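Local coordinates for Ice-binding protein (Flavobacteriaceae bacterium, PDB 5UYT), which probably binds ice crystals through two right-handed beta-helical domains set in tandem and so acts as an antifreeze protein, at residues 12-17 and 197-202; 62-67 and 186-191; 216-221 and 399-404; 284-289 and 362-367. One frame throughout, in Å; residues are numbered along the deposited sequence. Where two conformers were deposited one is given.

In the fold
From the N terminus, the chain opens contact 1 at residues 12-17 and closes it only when strand 198-200 arrives, so nearly the whole first beta-helical domain lies in this loop. Contact 2, between helix 55-73 and the end of strand 180-187, is nested inside it, and the two touch where Thr16 OG1 meets Gly190 O, 2.7 Å away. Contact 3 opens further on, in series, when the loop before strand 224-228 meets strand 397-404. Contact 4 nests within it, joining helix 270-288 to strand 363-367, and Pro216 of contact 3 packs on Tyr285, Leu286 and Phe364 of contact 4. The centres of contacts 1 and 3 lie about 36 Å apart, on opposite sides of the chain's centre.

Contact 1: residues 12-17 and 197-202; sequences FALFTT and VTVRKP
Residues 12-17 turn a corner at Ala13 and Leu14 and there approach residues 197-202 at a steep angle, the closest alpha carbons, those of Ala13 and Lys201, lying 5.2 Å apart with no hydrogen bond between the segments. Val199 is the side chain on which the contact turns, and its two methyls divide the work. Val199 CG1, anti to the backbone N (chi1 -179°), is carried to the corner and rests 4.0 Å from Ala13 CB. Val199 CG1 also lies 3.8 Å from Ala13 O, and so touches both the side chain and the carbonyl of one residue. CG2, on the other branch, meets the next residue: Leu14 CD2, the branch of the leucine that reaches the valine, stands 4.2 Å from Val199 CG2. At the margin, Lys201 adds a looser touch through the root of its side chain, with its CB 4.0 Å from Phe12 O; beyond CG the chain runs extended, and its NZ makes a weak hydrogen bond to Asn11 O.

The corner belongs to a right-handed beta-helix, in which successive coils stack through parallel strands. Strand 180-187 gives Ala13 and Phe15 backbone bonds through Ala185, and on the other flank Asp32 and Gly34 bond to Ala13 and Leu14. Ile29 also packs on both Ala13 and Leu14, extending the apolar patch. With small aliphatic groups meeting at ordinary van der Waals distances, the two segments are joined by shape and hydrophobic burial, while directional bonding is left to the flanking strands.

Contact 2: residues 62-67 and 186-191; sequences ADLLIA and LSTTGA
Apolar contact comes first, and Leu64 of the helix carries it with both of its methyls. Leu64 CD1 lies 3.8 Å from Leu186 CB and equally close to the CD1 methyl of that leucine, the two side chains meeting at a slant. The other branch, Leu64 CD2, passes to the strand backbone and comes within 3.3 Å of Ser187 O, a close approach of a methyl to a carbonyl. Thr188 adds the third touch: its methyl CG2 sits 4.1 Å from Leu64 CG, and the two side chains cross at about a right angle. Because CG of Leu64 stands anti to the backbone N (chi1 177°), the fork of the leucine is directed from the helix toward the end of the strand and the turn that follows it.

Polar bonding runs within the strand side and not across the contact. Ser187 OG is bonded to Ala171 O and takes a weak hydrogen bond from Thr189 N at 3.1 Å, while Thr188 OG1 is held by Asn169 OD1 and by Asn170 N. These bonds are consistent with a well-held turn after the strand, and leave the methyl of Thr188 to face the leucine.

In the fold, helix 55-73 lies against the beta-helix, with Leu64 and Leu186 both packing on Phe15 of strand 12-16. Leu186 also reaches Leu6 near the N terminus, and its backbone bonds join it to Val166 and Ala168 of the adjoining strand.

Contact 3: residues 216-221 and 399-404; sequences PNLGTV and EGRVLS
The guanidinium of Arg401 is gripped by several backbone carbonyls and a hydroxyl: NE bonds to Tyr224 O, NH2 to Val222 O and, weakly, to Thr419 O, and NH1 to Ser382 OG. These partners hold the charged group in a buried place, where the carbonyl oxygens would be expected to stabilise its positive charge. From residues 216-221, Val221 and Leu218 touch it, without a hydrogen bond. Val221 O comes 3.5 Å from Arg401 NE, oblique to the plane of the group, and Leu218 CD1 lies 3.6 Å from Arg401 NH1, likewise at a slant. A bend at chi3 (75°) in the arginine chain turns the guanidinium to meet them.

A second contact is purely apolar. Val221 CG1 and Leu403 CD1 reach toward each other tip to tip and meet at 4.1 Å. Upstream, the loop is shaped by an Asx turn, in which Gly219 N donates to Asn217 OD1 at 2.8 Å; the donor lies well above the plane of the amide, yet the bond is fairly straight, at 161°.

The loop lies against the second beta-helical domain, touching strand 397-404 and helix 270-288. Thr220 N bonds to Asp278 OD2 of that helix, and Leu403 packs on Leu279. Phe227 of strand 224-228 touches both Val221 and Leu403, while Arg401 is bonded through its backbone to Gly381 and Val383 beside it.

Contact 4: residues 284-289 and 362-367; sequences TYLNTL and NVFWKV
Two turns in the Lys366 side chain, at chi2 (-81°) and chi3 (-53°), bend it round toward Asn287, across the side of the helix. Lys366 CG comes 3.9 Å from Leu286 CB, and further along the chain Lys366 CE lies 3.4 Å from Asn287 OD1. The amide oxygen of Asn287 reaches the lysine from the helix side, and Asn287 OD1 also stands 3.5 Å from Lys366 NZ. The two side chains pass at a slant, with the aliphatic part of the lysine next to the helix. Its charged end is served by a bond from NZ to Ile340 O of the adjacent strand.

Helix 270-288 runs across the strands of a right-handed beta-helix; the axis of residues 284-288 passes 8.8 Å from that of residues 363-367, at 88°. Leu286 fills the middle of the contact. Its CB rests on the lysine, and both methyls lie on the root of Phe364. Leu286 CD1 and CD2 each lie 4.1 Å from Phe364 CB, with the two side chains at about a right angle. Toward the ring the leucine is oblique, and the ring itself is led away from the helix, to where Pro216 packs. Lying thus across the coils, a helix can touch several parallel strands at once, and Leu286 does so, reaching Val337 of strand 336-340 and Ile384 of strand 382-385.

Contact 1: residues 12-17 and 197-202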
loop_
_atom_site.group_PDB
_atom_site.type_symbol
_atom_site.label_atom_id
_atom_site.label_comp_id
_atom_site.label_asym_id
_atom_site.label_seq_id
_atom_site.Cartn_x
_atom_site.Cartn_y
_atom_site.Cartn_z
ATOM N N PHE A 12 7.617 5.080 -10.642
ATOM C CA PHE A 12 7.754 6.107 -9.625
ATOM C C PHE A 12 6.475 6.885 -9.368
ATOM O O PHE A 12 5.710 7.147 -10.290
ATOM C CB PHE A 12 8.870 7.094 -10.034
ATOM C CG PHE A 12 10.237 6.518 -9.904
ATOM C CD1 PHE A 12 11.007 6.780 -8.770
ATOM C CD2 PHE A 12 10.756 5.699 -10.905
ATOM C CE1 PHE A 12 12.270 6.241 -8.630
ATOM C CE2 PHE A 12 12.029 5.145 -10.771
ATOM C CZ PHE A 12 12.788 5.420 -9.633
ATOM N N ALA A 13 6.294 7.269 -8.109
ATOM C CA ALA A 13 5.365 8.318 -7.707
ATOM C C ALA A 13 6.035 9.688 -7.765
ATOM O O ALA A 13 5.410 10.662 -8.217
ATOM C CB ALA A 13 4.870 8.070 -6.284
ATOM N N LEU A 14 7.281 9.768 -7.280
ATOM C CA LEU A 14 8.043 11.025 -7.240
ATOM C C LEU A 14 9.433 10.723 -7.787
ATOM O O LEU A 14 10.108 9.810 -7.295
ATOM C CB LEU A 14 8.199 11.529 -5.794
ATOM C CG LEU A 14 6.911 11.744 -4.986
ATOM C CD1 LEU A 14 7.233 12.054 -3.514
ATOM C CD2 LEU A 14 6.110 12.886 -5.618
ATOM N N PHE A 15 9.862 11.475 -8.794
ATOM C CA PHE A 15 11.178 11.237 -9.361
ATOM C C PHE A 15 11.775 12.494 -9.980
ATOM O O PHE A 15 11.091 13.219 -10.711
ATOM C CB PHE A 15 11.151 10.132 -10.426
ATOM C CG PHE A 15 12.474 9.969 -11.132
ATOM C CD1 PHE A 15 13.509 9.267 -10.525
ATOM C CD2 PHE A 15 12.702 10.555 -12.372
ATOM C CE1 PHE A 15 14.741 9.145 -11.149
ATOM C CE2 PHE A 15 13.938 10.442 -13.009
ATOM C CZ PHE A 15 14.961 9.733 -12.396
ATOM N N THR A 16 13.048 12.731 -9.683
ATOM C CA THR A 16 13.815 13.740 -10.424
ATOM C C THR A 16 15.110 13.160 -10.972
ATOM O O THR A 16 15.786 12.345 -10.327
ATOM C CB THR A 16 14.082 15.039 -9.617
ATOM O OG1 THR A 16 14.781 15.960 -10.462
ATOM C CG2 THR A 16 14.928 14.804 -8.355
ATOM N N THR A 17 15.430 13.567 -12.189
ATOM C CA THR A 17 16.687 13.203 -12.818
ATOM C C THR A 17 17.873 13.841 -12.072
ATOM O O THR A 17 18.974 13.281 -12.023
ATOM C CB THR A 17 16.618 13.593 -14.309
ATOM O OG1 THR A 17 15.691 12.697 -14.937
ATOM C CG2 THR A 17 17.997 13.529 -15.013
ATOM N N VAL A 197 1.534 15.082 1.872
ATOM C CA VAL A 197 0.802 14.827 0.641
ATOM C C VAL A 197 0.315 13.382 0.528
ATOM O O VAL A 197 0.757 12.502 1.260
ATOM C CB VAL A 197 1.619 15.176 -0.614
ATOM C CG1 VAL A 197 2.092 16.621 -0.523
ATOM C CG2 VAL A 197 2.807 14.223 -0.772
ATOM N N THR A 198 -0.566 13.147 -0.445
ATOM C CA THR A 198 -0.879 11.784 -0.882
ATOM C C THR A 198 -0.601 11.735 -2.362
ATOM O O THR A 198 -1.128 12.573 -3.124
ATOM C CB THR A 198 -2.356 11.450 -0.651
ATOM O OG1 THR A 198 -2.621 11.496 0.753
ATOM C CG2 THR A 198 -2.701 10.025 -1.213
ATOM N N VAL A 199 0.244 10.795 -2.789
ATOM C CA VAL A 199 0.572 10.665 -4.226
ATOM C C VAL A 199 0.559 9.160 -4.511
ATOM O O VAL A 199 1.331 8.419 -3.900
ATOM C CB VAL A 199 1.981 11.222 -4.601
ATOM C CG1 VAL A 199 2.237 11.074 -6.097
ATOM C CG2 VAL A 199 2.144 12.674 -4.206
ATOM N N ARG A 200 -0.302 8.726 -5.429
ATOM C CA ARG A 200 -0.391 7.316 -5.790
ATOM C C ARG A 200 -0.296 7.229 -7.304
ATOM O O ARG A 200 -1.083 7.869 -8.021
ATOM C CB ARG A 200 -1.699 6.721 -5.292
ATOM C CG ARG A 200 -2.001 7.081 -3.839
ATOM C CD ARG A 200 -2.557 5.903 -3.084
ATOM N NE ARG A 200 -3.078 6.277 -1.779
ATOM C CZ ARG A 200 -2.420 6.112 -0.634
ATOM N NH1 ARG A 200 -1.167 5.618 -0.620
ATOM N NH2 ARG A 200 -2.994 6.478 0.480
ATOM N N LYS A 201 0.687 6.475 -7.789
ATOM C CA LYS A 201 0.836 6.330 -9.242
ATOM C C LYS A 201 -0.442 5.717 -9.835
ATOM O O LYS A 201 -1.126 4.886 -9.184
ATOM C CB LYS A 201 2.099 5.535 -9.597
ATOM C CG LYS A 201 2.081 4.087 -9.143
ATOM C CD LYS A 201 3.396 3.389 -9.467
ATOM C CE LYS A 201 3.334 1.917 -9.099
ATOM N NZ LYS A 201 4.616 1.188 -9.420
ATOM N N PRO A 202 -0.826 6.157 -11.042
ATOM C CA PRO A 202 -2.046 5.644 -11.641
ATOM C C PRO A 202 -1.856 4.203 -12.091
ATOM O O PRO A 202 -0.754 3.806 -12.440
ATOM C CB PRO A 202 -2.297 6.571 -12.845
ATOM C CG PRO A 202 -1.051 7.330 -13.055
ATOM C CD PRO A 202 -0.128 7.146 -11.887
#

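Contact 2: residues 62-67 and 186-191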
loop_
_atom_site.group_PDB
_atom_site.type_symbol
_atom_site.label_atom_id
_atom_site.label_comp_id
_atom_site.label_asym_id
_atom_site.label_seq_id
_atom_site.Cartn_x
_atom_site.Cartn_y
_atom_site.Cartn_z
ATOM N N ALA A 62 16.409 8.271 -18.218
ATOM C CA ALA A 62 16.448 8.142 -19.671
ATOM C C ALA A 62 15.047 8.064 -20.255
ATOM O O ALA A 62 14.769 8.714 -21.263
ATOM C CB ALA A 62 17.284 6.941 -20.100
ATOM N N ASP A 63 14.164 7.292 -19.610
ATOM C CA ASP A 63 12.800 7.134 -20.103
ATOM C C ASP A 63 11.943 8.380 -19.886
ATOM O O ASP A 63 11.018 8.635 -20.674
ATOM C CB ASP A 63 12.138 5.877 -19.513
ATOM C CG ASP A 63 12.798 4.595 -20.013
ATOM O OD1 ASP A 63 13.591 4.683 -20.989
ATOM O OD2 ASP A 63 12.557 3.517 -19.432
ATOM N N LEU A 64 12.251 9.163 -18.848
ATOM C CA LEU A 64 11.526 10.427 -18.609
ATOM C C LEU A 64 11.851 11.409 -19.744
ATOM O O LEU A 64 10.973 12.128 -20.228
ATOM C CB LEU A 64 11.863 11.056 -17.248
ATOM C CG LEU A 64 11.202 12.416 -16.933
ATOM C CD1 LEU A 64 9.685 12.338 -17.040
ATOM C CD2 LEU A 64 11.601 12.928 -15.556
ATOM N N LEU A 65 13.121 11.426 -20.145
ATOM C CA LEU A 65 13.562 12.234 -21.303
ATOM C C LEU A 65 12.796 11.880 -22.586
ATOM O O LEU A 65 12.260 12.774 -23.260
ATOM C CB LEU A 65 15.061 12.087 -21.504
ATOM C CG LEU A 65 15.645 12.943 -22.635
ATOM C CD1 LEU A 65 15.479 14.431 -22.351
ATOM C CD2 LEU A 65 17.102 12.564 -22.843
ATOM N N ILE A 66 12.747 10.587 -22.913
ATOM C CA ILE A 66 11.981 10.084 -24.063
ATOM C C ILE A 66 10.493 10.501 -23.994
ATOM O O ILE A 66 9.942 10.980 -25.006
ATOM C CB ILE A 66 12.094 8.544 -24.177
ATOM C CG1 ILE A 66 13.513 8.139 -24.603
ATOM C CG2 ILE A 66 11.090 7.993 -25.187
ATOM C CD1 ILE A 66 13.813 6.680 -24.320
ATOM N N ALA A 67 9.870 10.298 -22.819
ATOM C CA ALA A 67 8.501 10.762 -22.531
ATOM C C ALA A 67 8.340 12.272 -22.778
ATOM O O ALA A 67 7.392 12.685 -23.464
ATOM C CB ALA A 67 8.075 10.404 -21.101
ATOM N N LEU A 186 7.241 14.236 -11.754
ATOM C CA LEU A 186 8.467 13.867 -12.451
ATOM C C LEU A 186 9.162 15.130 -12.946
ATOM O O LEU A 186 8.538 15.931 -13.648
ATOM C CB LEU A 186 8.127 12.989 -13.668
ATOM C CG LEU A 186 7.230 11.757 -13.445
ATOM C CD1 LEU A 186 6.821 11.181 -14.799
ATOM C CD2 LEU A 186 7.942 10.708 -12.599
ATOM N N SER A 187 10.440 15.291 -12.601
ATOM C CA SER A 187 11.261 16.408 -13.124
ATOM C C SER A 187 12.462 15.916 -13.936
ATOM O O SER A 187 13.172 14.994 -13.516
ATOM C CB SER A 187 11.758 17.311 -11.992
ATOM O OG SER A 187 12.683 18.307 -12.497
ATOM N N THR A 188 12.721 16.567 -15.077
ATOM C CA THR A 188 13.890 16.258 -15.921
ATOM C C THR A 188 15.190 16.834 -15.363
ATOM O O THR A 188 16.258 16.495 -15.846
ATOM C CB THR A 188 13.723 16.785 -17.359
ATOM O OG1 THR A 188 13.503 18.194 -17.305
ATOM C CG2 THR A 188 12.536 16.123 -18.041
ATOM N N THR A 189 15.068 17.759 -14.407
ATOM C CA THR A 189 16.084 18.125 -13.389
ATOM C C THR A 189 15.469 19.287 -12.607
ATOM O O THR A 189 14.859 20.201 -13.205
ATOM C CB THR A 189 17.589 18.433 -13.847
ATOM O OG1 THR A 189 17.950 19.796 -13.600
ATOM C CG2 THR A 189 17.950 18.017 -15.242
ATOM N N GLY A 190 15.606 19.222 -11.285
ATOM C CA GLY A 190 14.992 20.150 -10.345
ATOM C C GLY A 190 14.572 19.423 -9.078
ATOM O O GLY A 190 14.257 18.223 -9.116
ATOM N N ALA A 191 14.524 20.138 -7.950
ATOM C CA ALA A 191 14.140 19.522 -6.661
ATOM C C ALA A 191 12.652 19.146 -6.603
ATOM O O ALA A 191 11.829 19.706 -7.340
ATOM C CB ALA A 191 14.493 20.456 -5.511
#

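Contact 3: residues 216-221 and 399-404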
loop_
_atom_site.group_PDB
_atom_site.type_symbol
_atom_site.label_atom_id
_atom_site.label_comp_id
_atom_site.label_asym_id
_atom_site.label_seq_id
_atom_site.Cartn_x
_atom_site.Cartn_y
_atom_site.Cartn_z
ATOM N N PRO A 216 1.450 -19.293 0.925
ATOM C CA PRO A 216 1.937 -20.540 1.491
ATOM C C PRO A 216 0.845 -21.598 1.501
ATOM O O PRO A 216 -0.348 -21.268 1.619
ATOM C CB PRO A 216 2.250 -20.161 2.937
ATOM C CG PRO A 216 1.255 -19.053 3.251
ATOM C CD PRO A 216 1.307 -18.252 1.969
ATOM N N ASN A 217 1.252 -22.856 1.386
ATOM C CA ASN A 217 0.347 -23.931 1.650
ATOM C C ASN A 217 0.297 -24.072 3.167
ATOM O O ASN A 217 1.319 -24.353 3.806
ATOM C CB ASN A 217 0.836 -25.207 0.972
ATOM C CG ASN A 217 -0.011 -26.423 1.322
ATOM O OD1 ASN A 217 -1.104 -26.322 1.853
ATOM N ND2 ASN A 217 0.505 -27.596 0.977
ATOM N N LEU A 218 -0.874 -23.821 3.749
ATOM C CA LEU A 218 -1.034 -24.014 5.204
ATOM C C LEU A 218 -1.247 -25.485 5.618
ATOM O O LEU A 218 -1.245 -25.784 6.823
ATOM C CB LEU A 218 -2.159 -23.131 5.765
ATOM C CG LEU A 218 -1.967 -21.617 5.587
ATOM C CD1 LEU A 218 -3.190 -20.898 6.142
ATOM C CD2 LEU A 218 -0.694 -21.128 6.271
ATOM N N GLY A 219 -1.419 -26.411 4.660
ATOM C CA GLY A 219 -1.811 -27.785 5.035
ATOM C C GLY A 219 -2.973 -27.821 6.036
ATOM O O GLY A 219 -3.973 -27.103 5.868
ATOM N N THR A 220 -2.846 -28.647 7.081
ATOM C CA THR A 220 -3.978 -28.883 7.992
ATOM C C THR A 220 -4.198 -27.704 8.942
ATOM O O THR A 220 -5.279 -27.561 9.514
ATOM C CB THR A 220 -3.831 -30.184 8.814
ATOM O OG1 THR A 220 -2.711 -30.035 9.712
ATOM C CG2 THR A 220 -3.592 -31.406 7.918
ATOM N N VAL A 221 -3.201 -26.832 9.076
ATOM C CA VAL A 221 -3.354 -25.692 9.973
ATOM C C VAL A 221 -4.381 -24.652 9.425
ATOM O O VAL A 221 -4.868 -23.785 10.176
ATOM C CB VAL A 221 -1.970 -25.146 10.458
ATOM C CG1 VAL A 221 -1.522 -23.980 9.613
ATOM C CG2 VAL A 221 -2.086 -24.684 11.915
ATOM N N GLU A 399 -10.364 -12.093 11.515
ATOM C CA GLU A 399 -10.840 -12.804 10.326
ATOM C C GLU A 399 -9.562 -13.391 9.754
ATOM O O GLU A 399 -8.774 -12.696 9.097
ATOM C CB GLU A 399 -11.510 -11.843 9.350
ATOM C CG GLU A 399 -12.078 -12.451 8.092
ATOM C CD GLU A 399 -12.601 -11.393 7.123
ATOM O OE1 GLU A 399 -12.635 -10.191 7.515
ATOM O OE2 GLU A 399 -13.015 -11.757 5.973
ATOM N N GLY A 400 -9.339 -14.663 10.057
ATOM C CA GLY A 400 -8.054 -15.290 9.707
ATOM C C GLY A 400 -7.670 -16.207 10.856
ATOM O O GLY A 400 -8.488 -16.947 11.341
ATOM N N ARG A 401 -6.403 -16.160 11.283
ATOM C CA ARG A 401 -5.943 -17.056 12.348
ATOM C C ARG A 401 -4.738 -16.471 13.036
ATOM O O ARG A 401 -4.027 -15.670 12.462
ATOM C CB ARG A 401 -5.650 -18.495 11.868
ATOM C CG ARG A 401 -4.895 -18.627 10.572
ATOM C CD ARG A 401 -4.891 -20.089 10.050
ATOM N NE ARG A 401 -6.156 -20.574 9.450
ATOM C CZ ARG A 401 -6.651 -20.176 8.275
ATOM N NH1 ARG A 401 -6.029 -19.233 7.507
ATOM N NH2 ARG A 401 -7.776 -20.725 7.816
ATOM N N VAL A 402 -4.518 -16.883 14.283
ATOM C CA VAL A 402 -3.301 -16.471 14.979
ATOM C C VAL A 402 -2.591 -17.736 15.466
ATOM O O VAL A 402 -3.177 -18.534 16.203
ATOM C CB VAL A 402 -3.659 -15.599 16.179
ATOM C CG1 VAL A 402 -2.383 -15.287 16.941
ATOM C CG2 VAL A 402 -4.336 -14.292 15.704
ATOM N N LEU A 403 -1.356 -17.926 15.000
ATOM C CA LEU A 403 -0.627 -19.165 15.150
ATOM C C LEU A 403 0.748 -18.789 15.701
ATOM O O LEU A 403 1.230 -17.711 15.403
ATOM C CB LEU A 403 -0.439 -19.870 13.780
ATOM C CG LEU A 403 -1.709 -19.867 12.895
ATOM C CD1 LEU A 403 -1.350 -20.395 11.530
ATOM C CD2 LEU A 403 -2.733 -20.816 13.501
ATOM N N SER A 404 1.350 -19.646 16.516
ATOM C CA SER A 404 2.751 -19.445 16.886
ATOM C C SER A 404 3.434 -20.776 16.854
ATOM O O SER A 404 2.897 -21.778 17.368
ATOM C CB SER A 404 2.955 -18.850 18.293
ATOM O OG SER A 404 4.376 -18.718 18.518
#

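Contact 4: residues 284-289 and 362-367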
loop_
_atom_site.group_PDB
_atom_site.type_symbol
_atom_site.label_atom_id
_atom_site.label_comp_id
_atom_site.label_asym_id
_atom_site.label_seq_id
_atom_site.Cartn_x
_atom_site.Cartn_y
_atom_site.Cartn_z
ATOM N N THR A 284 8.608 -21.211 7.495
ATOM C CA THR A 284 9.821 -21.279 6.686
ATOM C C THR A 284 9.586 -20.795 5.251
ATOM O O THR A 284 10.417 -20.085 4.703
ATOM C CB THR A 284 10.374 -22.710 6.649
ATOM O OG1 THR A 284 10.565 -23.129 8.002
ATOM C CG2 THR A 284 11.691 -22.794 5.870
ATOM N N TYR A 285 8.459 -21.180 4.662
ATOM C CA TYR A 285 8.127 -20.716 3.310
ATOM C C TYR A 285 8.019 -19.184 3.272
ATOM O O TYR A 285 8.591 -18.545 2.368
ATOM C CB TYR A 285 6.827 -21.362 2.793
ATOM C CG TYR A 285 6.380 -20.779 1.458
ATOM C CD1 TYR A 285 6.885 -21.275 0.256
ATOM C CD2 TYR A 285 5.473 -19.725 1.401
ATOM C CE1 TYR A 285 6.488 -20.743 -0.972
ATOM C CE2 TYR A 285 5.081 -19.174 0.177
ATOM C CZ TYR A 285 5.567 -19.703 -1.003
ATOM O OH TYR A 285 5.178 -19.165 -2.235
ATOM N N LEU A 286 7.292 -18.604 4.230
ATOM C CA LEU A 286 7.073 -17.147 4.276
ATOM C C LEU A 286 8.391 -16.404 4.528
ATOM O O LEU A 286 8.719 -15.406 3.846
ATOM C CB LEU A 286 6.060 -16.789 5.364
ATOM C CG LEU A 286 4.595 -17.154 5.109
ATOM C CD1 LEU A 286 3.741 -16.810 6.325
ATOM C CD2 LEU A 286 4.065 -16.462 3.841
ATOM N N ASN A 287 9.161 -16.924 5.494
ATOM C CA ASN A 287 10.466 -16.342 5.845
ATOM C C ASN A 287 11.420 -16.224 4.658
ATOM O O ASN A 287 12.214 -15.271 4.593
ATOM C CB ASN A 287 11.133 -17.131 6.990
ATOM C CG ASN A 287 12.168 -16.305 7.726
ATOM O OD1 ASN A 287 11.953 -15.117 7.975
ATOM N ND2 ASN A 287 13.289 -16.916 8.071
ATOM N N THR A 288 11.348 -17.174 3.722
ATOM C CA THR A 288 12.276 -17.220 2.588
ATOM C C THR A 288 11.767 -16.546 1.273
ATOM O O THR A 288 12.505 -16.445 0.295
ATOM C CB THR A 288 12.847 -18.650 2.326
ATOM O OG1 THR A 288 11.788 -19.573 2.093
ATOM C CG2 THR A 288 13.688 -19.164 3.527
ATOM N N LEU A 289 10.516 -16.082 1.246
ATOM C CA LEU A 289 10.045 -15.251 0.122
ATOM C C LEU A 289 10.911 -14.005 0.012
ATOM O O LEU A 289 11.136 -13.326 1.003
ATOM C CB LEU A 289 8.575 -14.777 0.315
ATOM C CG LEU A 289 7.500 -15.842 0.065
ATOM C CD1 LEU A 289 6.122 -15.386 0.569
ATOM C CD2 LEU A 289 7.470 -16.267 -1.421
ATOM N N ASN A 362 -6.013 -14.301 1.799
ATOM C CA ASN A 362 -4.781 -14.081 1.011
ATOM C C ASN A 362 -3.810 -13.107 1.676
ATOM O O ASN A 362 -2.920 -12.576 1.005
ATOM C CB ASN A 362 -5.122 -13.566 -0.413
ATOM C CG ASN A 362 -5.947 -14.567 -1.214
ATOM O OD1 ASN A 362 -5.920 -15.758 -0.945
ATOM N ND2 ASN A 362 -6.704 -14.078 -2.200
ATOM N N VAL A 363 -3.991 -12.879 2.977
ATOM C CA VAL A 363 -3.117 -11.994 3.756
ATOM C C VAL A 363 -2.362 -12.806 4.808
ATOM O O VAL A 363 -2.992 -13.575 5.591
ATOM C CB VAL A 363 -3.976 -10.936 4.465
ATOM C CG1 VAL A 363 -3.092 -10.046 5.324
ATOM C CG2 VAL A 363 -4.743 -10.122 3.409
ATOM N N PHE A 364 -1.023 -12.693 4.783
ATOM C CA PHE A 364 -0.173 -13.456 5.700
ATOM C C PHE A 364 0.822 -12.567 6.407
ATOM O O PHE A 364 1.430 -11.682 5.782
ATOM C CB PHE A 364 0.602 -14.527 4.928
ATOM C CG PHE A 364 -0.303 -15.450 4.175
ATOM C CD1 PHE A 364 -0.849 -16.569 4.812
ATOM C CD2 PHE A 364 -0.714 -15.128 2.875
ATOM C CE1 PHE A 364 -1.747 -17.401 4.141
ATOM C CE2 PHE A 364 -1.615 -15.967 2.197
ATOM C CZ PHE A 364 -2.135 -17.078 2.836
ATOM N N TRP A 365 1.024 -12.836 7.691
ATOM C CA TRP A 365 1.957 -12.048 8.481
ATOM C C TRP A 365 2.948 -13.040 9.068
ATOM O O TRP A 365 2.543 -13.974 9.786
ATOM C CB TRP A 365 1.227 -11.386 9.654
ATOM C CG TRP A 365 0.070 -10.486 9.270
ATOM C CD1 TRP A 365 -1.193 -10.878 8.887
ATOM C CD2 TRP A 365 0.070 -9.061 9.277
ATOM N NE1 TRP A 365 -1.969 -9.764 8.641
ATOM C CE2 TRP A 365 -1.216 -8.638 8.872
ATOM C CE3 TRP A 365 1.053 -8.088 9.555
ATOM C CZ2 TRP A 365 -1.558 -7.281 8.751
ATOM C CZ3 TRP A 365 0.705 -6.733 9.456
ATOM C CH2 TRP A 365 -0.603 -6.343 9.072
ATOM N N LYS A 366 4.235 -12.857 8.768
ATOM C CA LYS A 366 5.273 -13.705 9.339
ATOM C C LYS A 366 5.944 -12.896 10.442
ATOM O O LYS A 366 6.628 -11.915 10.114
ATOM C CB LYS A 366 6.279 -14.032 8.228
ATOM C CG LYS A 366 7.363 -15.080 8.560
ATOM C CD LYS A 366 8.544 -14.515 9.352
ATOM C CE LYS A 366 9.212 -13.289 8.729
ATOM N NZ LYS A 366 10.199 -12.682 9.678
ATOM N N VAL A 367 5.764 -13.271 11.715
ATOM C CA VAL A 367 6.286 -12.437 12.811
ATOM C C VAL A 367 7.379 -13.192 13.595
ATOM O O VAL A 367 7.130 -14.217 14.239
ATOM C CB VAL A 367 5.141 -12.013 13.780
ATOM C CG1 VAL A 367 5.729 -11.119 14.875
ATOM C CG2 VAL A 367 4.021 -11.311 12.979
#